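Local structure of ORF 37 (Human herpesvirus 8 type M, 3FHD) at residues S149-N154 / G239-F244; E266-F271 / F396-L401; A87-L92 / F229-Q234; H139-V144 / E407-L412. The protein is a magnesium-binding endonuclease and exonuclease that helps process branched or non-linear viral DNA to promote production of packaged unit-length linear genomes. All blocks are in the same frame, centred on the assembly; numbering follows the deposited sequence.

Contact 1: S149-N154 / G239-F244. With MG (magnesium ion), chain E; SO4 (sulfate ion), chain B.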
# COMPACT_ATOMS: atom_id res chain seq x y z
N SER A 149 12.12 3.74 1.34
CA SER A 149 11.12 4.71 1.82
C SER A 149 10.68 5.88 0.89
O SER A 149 9.66 6.51 1.14
CB SER A 149 11.52 5.25 3.22
OG SER A 149 12.79 5.84 3.18
N SER A 150 11.39 6.13 -0.19
CA SER A 150 10.95 7.13 -1.16
C SER A 150 10.06 6.54 -2.27
O SER A 150 9.73 7.23 -3.24
CB SER A 150 12.15 7.88 -1.74
OG SER A 150 12.95 6.97 -2.48
N GLN A 151 9.70 5.27 -2.11
CA GLN A 151 8.71 4.60 -2.95
C GLN A 151 9.06 4.78 -4.44
O GLN A 151 10.18 4.44 -4.84
CB GLN A 151 7.27 5.00 -2.58
CG GLN A 151 6.86 4.73 -1.10
CD GLN A 151 5.32 4.65 -0.91
OE1 GLN A 151 4.56 4.81 -1.87
NE2 GLN A 151 4.87 4.40 0.34
N SER A 152 8.15 5.33 -5.26
CA SER A 152 8.36 5.31 -6.71
C SER A 152 9.53 6.20 -7.19
O SER A 152 9.90 6.12 -8.35
CB SER A 152 7.08 5.58 -7.50
OG SER A 152 6.69 6.95 -7.38
N LEU A 153 10.11 7.00 -6.29
CA LEU A 153 11.35 7.77 -6.63
C LEU A 153 12.62 6.92 -6.56
O LEU A 153 13.68 7.32 -7.06
CB LEU A 153 11.52 8.97 -5.70
CG LEU A 153 10.38 9.99 -5.56
CD1 LEU A 153 10.85 11.15 -4.64
CD2 LEU A 153 9.83 10.51 -6.90
N ASN A 154 12.53 5.77 -5.91
CA ASN A 154 13.67 4.87 -5.75
C ASN A 154 13.81 4.05 -7.04
O ASN A 154 12.85 3.47 -7.51
CB ASN A 154 13.48 3.95 -4.52
CG ASN A 154 14.68 3.04 -4.27
OD1 ASN A 154 15.10 2.31 -5.16
ND2 ASN A 154 15.23 3.08 -3.05
N GLY A 239 3.21 -8.31 0.01
CA GLY A 239 3.88 -7.12 0.51
C GLY A 239 3.03 -5.88 0.28
O GLY A 239 2.15 -5.87 -0.60
N VAL A 240 3.30 -4.84 1.04
CA VAL A 240 2.60 -3.57 0.93
C VAL A 240 3.55 -2.38 1.11
O VAL A 240 4.66 -2.50 1.69
CB VAL A 240 1.44 -3.44 1.96
CG1 VAL A 240 0.47 -4.63 1.91
CG2 VAL A 240 1.97 -3.31 3.36
N SER A 241 3.14 -1.22 0.61
CA SER A 241 3.71 0.01 1.16
C SER A 241 2.53 0.76 1.80
O SER A 241 1.37 0.58 1.38
CB SER A 241 4.43 0.87 0.11
OG SER A 241 3.53 1.22 -0.92
N LEU A 242 2.79 1.55 2.83
CA LEU A 242 1.73 2.30 3.45
C LEU A 242 1.82 3.76 3.06
O LEU A 242 2.91 4.26 2.80
CB LEU A 242 1.83 2.17 4.96
CG LEU A 242 1.83 0.75 5.60
CD1 LEU A 242 2.02 0.85 7.10
CD2 LEU A 242 0.55 -0.04 5.28
N ASP A 243 0.69 4.46 3.07
CA ASP A 243 0.73 5.90 2.76
C ASP A 243 1.12 6.70 4.00
O ASP A 243 1.98 7.57 3.92
CB ASP A 243 -0.63 6.38 2.23
CG ASP A 243 -1.03 5.73 0.92
OD1 ASP A 243 -0.17 5.10 0.27
OD2 ASP A 243 -2.19 5.84 0.53
N PHE A 244 0.46 6.44 5.13
CA PHE A 244 0.65 7.23 6.36
C PHE A 244 0.27 6.43 7.60
O PHE A 244 -0.69 5.67 7.54
CB PHE A 244 -0.27 8.47 6.28
CG PHE A 244 -0.22 9.35 7.50
CD1 PHE A 244 0.80 10.26 7.68
CD2 PHE A 244 -1.20 9.24 8.48
CE1 PHE A 244 0.82 11.09 8.86
CE2 PHE A 244 -1.17 10.03 9.64
CZ PHE A 244 -0.17 10.96 9.81
MG MG E . -2.92 5.78 -1.75
S SO4 B . 1.01 -1.16 -2.58
O1 SO4 B . 0.74 -1.98 -3.74
O2 SO4 B . 0.02 -0.09 -2.50
O3 SO4 B . 0.90 -2.04 -1.43
O4 SO4 B . 2.38 -0.70 -2.62
O HOH W 1 2.20 3.86 -0.55
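Q151 reaches out of the loop between helices 134-147 and 157-161 to meet S241 and L242, just ahead of the aspartate of the PD-(D/E)XK nuclease core. Along 239-244, the first residue it meets is S241, whose CB lies 3.6 Å from Q151 NE2. The S241 OG sits between the backbone N and the carbonyl carbon (chi1 58°), which turns it to the neighbouring sulfate, and OG donates to O4 over 2.8 Å while the S241 backbone N donates to O3. R161, S167 and S168 complete that anion pocket; the sulfate probably came from the crystallisation liquor. L242 turns its side chain away and offers its carbonyl instead. Q151 NE2 stands 3.1 Å from L242 O, but the bond is bent (123°) and weak, and the firmer partner of this amide is the carbonyl of Y227. D243 follows, with OD2 bound to the magnesium ion at 2.4 Å, as are atoms of E266 and I267. Its other oxygen is linked to the glutamine through a single water. That water takes a hydrogen bond from Q151 NE2, and thereby links the loop to the second shell of the metal site. It lies 3.0 Å from S241 OG and 2.8 Å from D243 OD1.

Contact 2: E266-F271 / F396-L401. With MG (magnesium ion), chain E; SO4 (sulfate ion), chain C; SO4 (sulfate ion), chain B.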
# COMPACT_ATOMS: atom_id res chain seq x y z
N GLU A 266 -4.83 4.62 4.39
CA GLU A 266 -4.67 4.53 2.96
C GLU A 266 -5.30 5.81 2.34
O GLU A 266 -6.46 6.08 2.56
CB GLU A 266 -5.34 3.27 2.44
CG GLU A 266 -5.40 3.12 0.92
CD GLU A 266 -4.03 3.25 0.21
OE1 GLU A 266 -2.98 2.71 0.67
OE2 GLU A 266 -4.03 3.87 -0.86
N ILE A 267 -4.52 6.57 1.58
CA ILE A 267 -4.97 7.88 1.07
C ILE A 267 -5.47 7.74 -0.38
O ILE A 267 -4.81 7.10 -1.18
CB ILE A 267 -3.82 8.92 1.18
CG1 ILE A 267 -3.59 9.29 2.65
CG2 ILE A 267 -4.09 10.20 0.31
CD1 ILE A 267 -2.24 9.85 2.93
N LYS A 268 -6.65 8.29 -0.69
CA LYS A 268 -7.17 8.33 -2.09
C LYS A 268 -7.59 9.77 -2.42
O LYS A 268 -7.99 10.50 -1.52
CB LYS A 268 -8.42 7.43 -2.24
CG LYS A 268 -8.20 5.96 -1.87
CD LYS A 268 -7.19 5.35 -2.84
CE LYS A 268 -6.85 3.92 -2.42
NZ LYS A 268 -5.70 3.39 -3.18
N CYS A 269 -7.47 10.18 -3.66
CA CYS A 269 -7.97 11.51 -4.06
C CYS A 269 -9.07 11.34 -5.08
O CYS A 269 -9.00 10.42 -5.92
CB CYS A 269 -6.84 12.38 -4.58
SG CYS A 269 -5.47 12.54 -3.45
N ARG A 270 -10.12 12.17 -4.99
CA ARG A 270 -11.28 12.05 -5.88
C ARG A 270 -11.26 13.09 -6.99
O ARG A 270 -11.90 14.12 -6.85
CB ARG A 270 -12.55 12.25 -5.09
CG ARG A 270 -12.67 11.35 -3.89
CD ARG A 270 -13.39 10.13 -4.30
NE ARG A 270 -12.53 9.32 -5.12
CZ ARG A 270 -12.92 8.28 -5.82
NH1 ARG A 270 -14.20 7.93 -5.82
NH2 ARG A 270 -12.03 7.59 -6.53
N PHE A 271 -10.57 12.82 -8.09
CA PHE A 271 -10.41 13.84 -9.10
C PHE A 271 -11.69 14.18 -9.88
O PHE A 271 -11.79 15.28 -10.43
CB PHE A 271 -9.24 13.52 -10.01
CG PHE A 271 -7.92 13.54 -9.29
CD1 PHE A 271 -7.58 14.60 -8.43
CD2 PHE A 271 -7.00 12.50 -9.46
CE1 PHE A 271 -6.37 14.62 -7.76
CE2 PHE A 271 -5.78 12.51 -8.79
CZ PHE A 271 -5.47 13.58 -7.94
N PHE A 396 -11.19 -1.90 -0.13
CA PHE A 396 -11.39 -2.73 1.04
C PHE A 396 -10.33 -3.83 1.15
O PHE A 396 -9.71 -4.00 2.20
CB PHE A 396 -12.82 -3.31 1.12
CG PHE A 396 -13.01 -4.20 2.31
CD1 PHE A 396 -13.30 -3.64 3.58
CD2 PHE A 396 -12.88 -5.58 2.19
CE1 PHE A 396 -13.45 -4.47 4.70
CE2 PHE A 396 -13.06 -6.42 3.33
CZ PHE A 396 -13.33 -5.85 4.56
N TYR A 397 -10.11 -4.53 0.04
CA TYR A 397 -9.11 -5.58 -0.10
C TYR A 397 -7.67 -5.02 0.06
O TYR A 397 -6.81 -5.69 0.59
CB TYR A 397 -9.22 -6.18 -1.52
CG TYR A 397 -10.35 -7.16 -1.62
CD1 TYR A 397 -10.10 -8.53 -1.62
CD2 TYR A 397 -11.68 -6.72 -1.66
CE1 TYR A 397 -11.16 -9.46 -1.69
CE2 TYR A 397 -12.75 -7.64 -1.71
CZ TYR A 397 -12.47 -9.01 -1.73
OH TYR A 397 -13.50 -9.95 -1.79
N GLN A 398 -7.42 -3.84 -0.48
CA GLN A 398 -6.11 -3.18 -0.30
C GLN A 398 -5.75 -2.95 1.17
O GLN A 398 -4.65 -3.30 1.58
CB GLN A 398 -6.08 -1.85 -1.09
CG GLN A 398 -4.79 -1.05 -0.85
CD GLN A 398 -4.57 0.03 -1.90
OE1 GLN A 398 -5.53 0.65 -2.38
NE2 GLN A 398 -3.31 0.24 -2.28
N VAL A 399 -6.67 -2.39 1.95
CA VAL A 399 -6.40 -2.11 3.36
C VAL A 399 -6.35 -3.44 4.14
O VAL A 399 -5.64 -3.55 5.14
CB VAL A 399 -7.44 -1.11 3.96
CG1 VAL A 399 -7.09 -0.78 5.41
CG2 VAL A 399 -7.47 0.19 3.13
N LEU A 400 -7.15 -4.42 3.69
CA LEU A 400 -7.16 -5.76 4.30
C LEU A 400 -5.74 -6.32 4.25
O LEU A 400 -5.24 -6.79 5.28
CB LEU A 400 -8.14 -6.70 3.55
CG LEU A 400 -8.42 -8.03 4.27
CD1 LEU A 400 -9.83 -8.56 3.94
CD2 LEU A 400 -7.36 -9.06 4.01
N LEU A 401 -5.12 -6.31 3.07
CA LEU A 401 -3.72 -6.79 3.02
C LEU A 401 -2.71 -5.96 3.84
O LEU A 401 -1.81 -6.52 4.45
CB LEU A 401 -3.22 -6.97 1.58
CG LEU A 401 -1.86 -7.68 1.43
CD1 LEU A 401 -1.92 -9.17 1.95
CD2 LEU A 401 -1.35 -7.64 -0.05
MG MG E . -2.92 5.78 -1.75
S SO4 C . -11.60 9.83 -9.40
O1 SO4 C . -11.50 10.35 -10.77
O2 SO4 C . -12.68 10.49 -8.66
O3 SO4 C . -11.89 8.40 -9.49
O4 SO4 C . -10.30 10.02 -8.76
S SO4 B . 1.01 -1.16 -2.58
O1 SO4 B . 0.74 -1.98 -3.74
O2 SO4 B . 0.02 -0.09 -2.50
O3 SO4 B . 0.90 -2.04 -1.43
O4 SO4 B . 2.38 -0.70 -2.62
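The carboxylate of E266 and the side-chain amide of Q398 lie stacked, their planes only 16° apart although the two side chains cross at about a right angle; E266 CD is 3.9 Å from Q398 CD. E266 and K268 are the glutamate and lysine of the (D/E)XK signature of this nuclease superfamily, here on strand 262-269, and Q398 belongs to the nearly antiparallel helix 394-412. K268 serves both flat groups with one ammonium. NZ meets E266 OE2 from above the carboxylate plane, 41° out of it, in a 2.9 Å salt bridge, and it donates to Q398 OE1 over the same length, somewhat tilted from the carbonyl plane. Farther along the strand, a second sulfate puts O2 over one face of the R270 guanidinium and accepts a hydrogen bond from F271 N through O4.

The extended chain of Q398, with CG anti to the backbone N (chi1 175°), carries its amide from the helix to the strand. There NE2 makes a weak, long bond to the sulfate bound by S241. Nearer the backbones, V399 CG2 packs on E266 CB at 3.8 Å. The aromatic ring of Y395 gives K268 a cation-pi partner, and Q402 holds E266 OE1, while OE2 is shared by the magnesium ion and K268 NZ. Magnesium is thus gripped from this strand twice, by E266 OE2 at 2.4 Å and by the backbone I267 O, also at 2.4 Å, with D243 as the third protein ligand.

Contact 3: A87-L92 / F229-Q234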
# COMPACT_ATOMS: atom_id res chain seq x y z
N ALA A 87 16.84 -15.33 -0.65
CA ALA A 87 18.01 -15.49 -1.56
C ALA A 87 18.04 -14.37 -2.62
O ALA A 87 19.09 -13.74 -2.84
CB ALA A 87 17.96 -16.86 -2.25
N TYR A 88 16.91 -14.15 -3.28
CA TYR A 88 16.75 -13.04 -4.24
C TYR A 88 17.08 -11.68 -3.60
O TYR A 88 17.83 -10.89 -4.21
CB TYR A 88 15.32 -12.98 -4.80
CG TYR A 88 15.01 -11.67 -5.52
CD1 TYR A 88 15.63 -11.35 -6.72
CD2 TYR A 88 14.12 -10.74 -4.95
CE1 TYR A 88 15.38 -10.12 -7.38
CE2 TYR A 88 13.87 -9.50 -5.59
CZ TYR A 88 14.48 -9.22 -6.81
OH TYR A 88 14.24 -8.01 -7.43
N ASN A 89 16.52 -11.40 -2.41
CA ASN A 89 16.81 -10.12 -1.72
C ASN A 89 18.33 -9.93 -1.58
O ASN A 89 18.86 -8.84 -1.82
CB ASN A 89 16.15 -10.04 -0.34
CG ASN A 89 14.70 -9.49 -0.42
OD1 ASN A 89 14.40 -8.41 0.09
ND2 ASN A 89 13.82 -10.22 -1.08
N TYR A 90 19.03 -10.98 -1.18
CA TYR A 90 20.48 -10.88 -1.07
C TYR A 90 21.16 -10.47 -2.39
O TYR A 90 21.92 -9.51 -2.42
CB TYR A 90 21.11 -12.17 -0.51
CG TYR A 90 22.62 -12.12 -0.63
CD1 TYR A 90 23.38 -11.27 0.21
CD2 TYR A 90 23.29 -12.89 -1.58
CE1 TYR A 90 24.77 -11.20 0.08
CE2 TYR A 90 24.70 -12.83 -1.70
CZ TYR A 90 25.41 -11.99 -0.87
OH TYR A 90 26.80 -11.95 -0.97
N PHE A 91 20.90 -11.21 -3.47
CA PHE A 91 21.49 -10.88 -4.78
C PHE A 91 21.11 -9.49 -5.26
O PHE A 91 21.95 -8.77 -5.85
CB PHE A 91 21.09 -11.93 -5.83
CG PHE A 91 21.81 -13.27 -5.64
CD1 PHE A 91 23.15 -13.39 -5.97
CD2 PHE A 91 21.14 -14.36 -5.10
CE1 PHE A 91 23.84 -14.61 -5.77
CE2 PHE A 91 21.79 -15.58 -4.90
CZ PHE A 91 23.17 -15.70 -5.24
N LEU A 92 19.83 -9.14 -5.08
CA LEU A 92 19.33 -7.81 -5.46
C LEU A 92 20.14 -6.71 -4.74
O LEU A 92 20.68 -5.82 -5.36
CB LEU A 92 17.84 -7.67 -5.08
CG LEU A 92 17.29 -6.26 -5.35
CD1 LEU A 92 17.57 -5.79 -6.82
CD2 LEU A 92 15.84 -6.22 -5.02
N PHE A 229 8.78 -0.46 0.98
CA PHE A 229 8.02 -1.63 0.65
C PHE A 229 8.28 -2.75 1.70
O PHE A 229 9.42 -3.14 1.92
CB PHE A 229 8.45 -2.16 -0.72
CG PHE A 229 7.49 -3.18 -1.27
CD1 PHE A 229 6.14 -2.87 -1.45
CD2 PHE A 229 7.93 -4.46 -1.56
CE1 PHE A 229 5.22 -3.85 -1.98
CE2 PHE A 229 7.06 -5.42 -2.06
CZ PHE A 229 5.72 -5.11 -2.26
N MET A 230 7.21 -3.21 2.34
CA MET A 230 7.29 -4.20 3.40
C MET A 230 6.88 -5.55 2.86
O MET A 230 5.67 -5.81 2.74
CB MET A 230 6.34 -3.81 4.52
CG MET A 230 6.88 -2.58 5.26
SD MET A 230 5.81 -1.74 6.43
CE MET A 230 4.21 -1.98 5.76
N GLN A 231 7.86 -6.41 2.57
CA GLN A 231 7.60 -7.78 2.14
C GLN A 231 7.12 -8.59 3.39
O GLN A 231 7.53 -8.26 4.53
CB GLN A 231 8.89 -8.39 1.59
CG GLN A 231 9.51 -7.60 0.42
CD GLN A 231 10.94 -8.04 0.11
OE1 GLN A 231 11.17 -8.87 -0.79
NE2 GLN A 231 11.91 -7.48 0.85
N SER A 232 6.29 -9.60 3.20
CA SER A 232 5.99 -10.57 4.26
C SER A 232 7.21 -11.45 4.60
O SER A 232 7.66 -12.23 3.76
CB SER A 232 4.80 -11.48 3.90
OG SER A 232 4.78 -12.63 4.78
N PRO A 233 7.74 -11.37 5.85
CA PRO A 233 8.87 -12.25 6.18
C PRO A 233 8.47 -13.72 6.34
O PRO A 233 9.33 -14.59 6.32
CB PRO A 233 9.40 -11.67 7.50
CG PRO A 233 8.17 -10.97 8.11
CD PRO A 233 7.39 -10.45 6.94
N GLN A 234 7.18 -13.99 6.53
CA GLN A 234 6.75 -15.35 6.80
C GLN A 234 6.50 -16.15 5.52
O GLN A 234 6.71 -17.34 5.51
CB GLN A 234 5.52 -15.37 7.69
CG GLN A 234 5.76 -14.85 9.13
CD GLN A 234 6.75 -15.72 9.89
OE1 GLN A 234 7.91 -15.91 9.48
NE2 GLN A 234 6.31 -16.26 11.01
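N89 and Q231 pair their side-chain amides in a cyclic, two-bond amide-amide pair, which ties helix 83-100 to strand 230-231, an outer strand of the small three-stranded sheet. The hydrogen bonds form a complementary couple. Q231 NE2 donates to N89 OD1 over 2.8 Å and is nearly straight at 166°, while N89 ND2 returns a bond of 3.0 Å to Q231 OE1. The second bond follows a lone pair of the Q231 carbonyl oxygen and lies in its plane; the first arrives slightly tilted. With their planes only 21° apart, the two amides lie nearly in one plane and meet edge to edge, each N-H facing the other's C=O. The extended chain of Q231, with CD anti to CA (chi2 167°), spans the gap between two backbones whose nearest CA atoms, those of N89 and Q231, are 10.3 Å apart.

Further polar contacts fix the rotation of both amides. R85, one turn earlier on the helix, accepts from N89 ND2 with its backbone O and donates to Q231 OE1 through its NE. Each amide therefore has a defined orientation, and each of the four polar atoms of this buried pair, well away from the metal site, has at least one hydrogen bond.

Apolar side chains of two neighbouring helices pack against it: V144 of helix 134-147 touches both N89 and Q231, and L160 of helix 157-161 lies against Q231. N89 OD1 and Q231 OE1, both acceptors, face each other diagonally across the hydrogen-bonded ring at 3.4 Å and are not bonded to each other.

Contact 4: H139-V144 / E407-L412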
# COMPACT_ATOMS: atom_id res chain seq x y z
N HIS A 139 13.99 -8.97 10.28
CA HIS A 139 15.03 -7.94 10.26
C HIS A 139 15.42 -7.53 8.82
O HIS A 139 15.46 -6.33 8.53
CB HIS A 139 16.26 -8.35 11.07
CG HIS A 139 17.28 -7.26 11.15
ND1 HIS A 139 17.25 -6.29 12.13
CD2 HIS A 139 18.34 -6.96 10.36
CE1 HIS A 139 18.27 -5.47 11.96
NE2 HIS A 139 18.93 -5.84 10.89
N ILE A 140 15.62 -8.49 7.93
CA ILE A 140 15.87 -8.20 6.51
C ILE A 140 14.74 -7.35 5.87
O ILE A 140 14.98 -6.33 5.19
CB ILE A 140 16.19 -9.50 5.71
CG1 ILE A 140 17.58 -10.11 6.08
CG2 ILE A 140 16.01 -9.28 4.20
CD1 ILE A 140 18.75 -9.21 5.79
N CYS A 141 13.49 -7.76 6.08
CA CYS A 141 12.36 -7.06 5.50
C CYS A 141 12.25 -5.61 6.00
O CYS A 141 11.91 -4.68 5.23
CB CYS A 141 11.09 -7.86 5.77
SG CYS A 141 11.05 -9.42 4.84
N CYS A 142 12.58 -5.41 7.27
CA CYS A 142 12.63 -4.07 7.86
C CYS A 142 13.74 -3.22 7.24
O CYS A 142 13.55 -2.01 7.04
CB CYS A 142 12.84 -4.16 9.37
SG CYS A 142 11.35 -4.68 10.25
N LEU A 143 14.89 -3.84 6.96
CA LEU A 143 16.00 -3.09 6.35
C LEU A 143 15.68 -2.70 4.91
O LEU A 143 16.00 -1.58 4.49
CB LEU A 143 17.29 -3.92 6.41
CG LEU A 143 18.03 -4.02 7.76
CD1 LEU A 143 19.21 -4.96 7.49
CD2 LEU A 143 18.52 -2.67 8.37
N VAL A 144 15.02 -3.60 4.19
CA VAL A 144 14.53 -3.35 2.82
C VAL A 144 13.49 -2.20 2.76
O VAL A 144 13.55 -1.33 1.87
CB VAL A 144 14.01 -4.65 2.14
CG1 VAL A 144 13.28 -4.32 0.83
CG2 VAL A 144 15.22 -5.62 1.91
N GLU A 407 0.17 -6.34 11.02
CA GLU A 407 0.01 -7.23 12.17
C GLU A 407 1.04 -8.36 12.26
O GLU A 407 1.44 -8.74 13.37
CB GLU A 407 -1.43 -7.73 12.24
CG GLU A 407 -2.37 -6.60 12.70
CD GLU A 407 -3.82 -6.79 12.29
OE1 GLU A 407 -4.21 -7.95 11.98
OE2 GLU A 407 -4.57 -5.76 12.27
N GLU A 408 1.48 -8.84 11.11
CA GLU A 408 2.62 -9.78 10.99
C GLU A 408 3.91 -9.17 11.57
O GLU A 408 4.57 -9.81 12.39
CB GLU A 408 2.80 -10.19 9.52
CG GLU A 408 3.91 -11.27 9.22
CD GLU A 408 4.00 -11.56 7.69
OE1 GLU A 408 3.10 -11.11 6.97
OE2 GLU A 408 4.95 -12.22 7.20
N TYR A 409 4.25 -7.94 11.18
CA TYR A 409 5.45 -7.25 11.68
C TYR A 409 5.35 -6.99 13.21
O TYR A 409 6.29 -7.24 13.95
CB TYR A 409 5.65 -5.92 10.94
CG TYR A 409 6.35 -6.01 9.58
CD1 TYR A 409 7.54 -5.30 9.35
CD2 TYR A 409 5.86 -6.82 8.56
CE1 TYR A 409 8.19 -5.35 8.08
CE2 TYR A 409 6.53 -6.90 7.29
CZ TYR A 409 7.70 -6.16 7.07
OH TYR A 409 8.35 -6.19 5.83
N ILE A 410 4.20 -6.49 13.67
CA ILE A 410 3.96 -6.34 15.12
C ILE A 410 4.15 -7.68 15.87
O ILE A 410 4.60 -7.68 17.01
CB ILE A 410 2.52 -5.79 15.39
CG1 ILE A 410 2.45 -4.34 14.98
CG2 ILE A 410 2.12 -5.94 16.91
CD1 ILE A 410 1.03 -3.79 14.88
N GLY A 411 3.76 -8.79 15.24
CA GLY A 411 3.84 -10.14 15.83
C GLY A 411 5.28 -10.61 15.97
O GLY A 411 5.63 -11.30 16.94
N LEU A 412 6.12 -10.21 15.03
CA LEU A 412 7.55 -10.54 15.02
C LEU A 412 8.42 -9.57 15.83
O LEU A 412 9.53 -9.94 16.20
CB LEU A 412 8.09 -10.65 13.59
CG LEU A 412 7.64 -11.89 12.82
CD1 LEU A 412 7.77 -11.73 11.32
CD2 LEU A 412 8.43 -13.14 13.34
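Y409 drives its ring from helix 394-412 against two successive cysteines of helix 134-147, and almost all the tight packing is made by this one side chain. Its hydroxyl end presses on C141, with OH 3.2 Å from C141 CB and CZ at 4.0 Å from the same carbon. Farther back along the ring, C142 SG approaches CE1 to 3.9 Å; the sulfur lies 4.9 Å from the ring centroid and 67° off its normal, an oblique sulfur-aromatic contact. A chi1 of -83° places CG of Y409 beside its backbone N and aims the ring at C141 and C142. No hydrogen bond joins the two segments here, but Y409 OH is satisfied by the backbone carbonyl of Q231, and H138 meets the ring edge-to-face.

Beyond these three residues the segments no longer touch. L412 comes no closer than 6.9 Å to the other segment by its side chain, and G411 is exposed on the outer surface. The E407 carboxylate is engaged by K471 and Y424, while E408 takes up S232 and Q234 N at the end of the small sheet. Y409 thus stands as a single aromatic bridge in a buried helix-helix contact, joining helix 134-147 to the long helix 394-412 of this alkaline exonuclease, a member of the PD-(D/E)XK superfamily.

How the contacts relate
From the N terminus, contact 3 opens first on helix 83-100, followed by contact 4 on helix 134-147 and contact 1 in the loop after it. Contact 3 closes at 229-234 and contact 1 at 239-244, so these two cross, and contact 3 also crosses contact 4. Contact 2 opens at 266-271 only after both have closed, and it ends on helix 394-412, whose later turns close contact 4. Contacts 1 and 2 follow one another in series, each nested inside the loop closed by contact 4. They share the magnesium ion and a sulfate; contacts 1 and 3 meet through neighbouring strands 238-240 and 230-231. Helix 394-412 runs from the metal centre in contact 2 to helix 134-147 in contact 4.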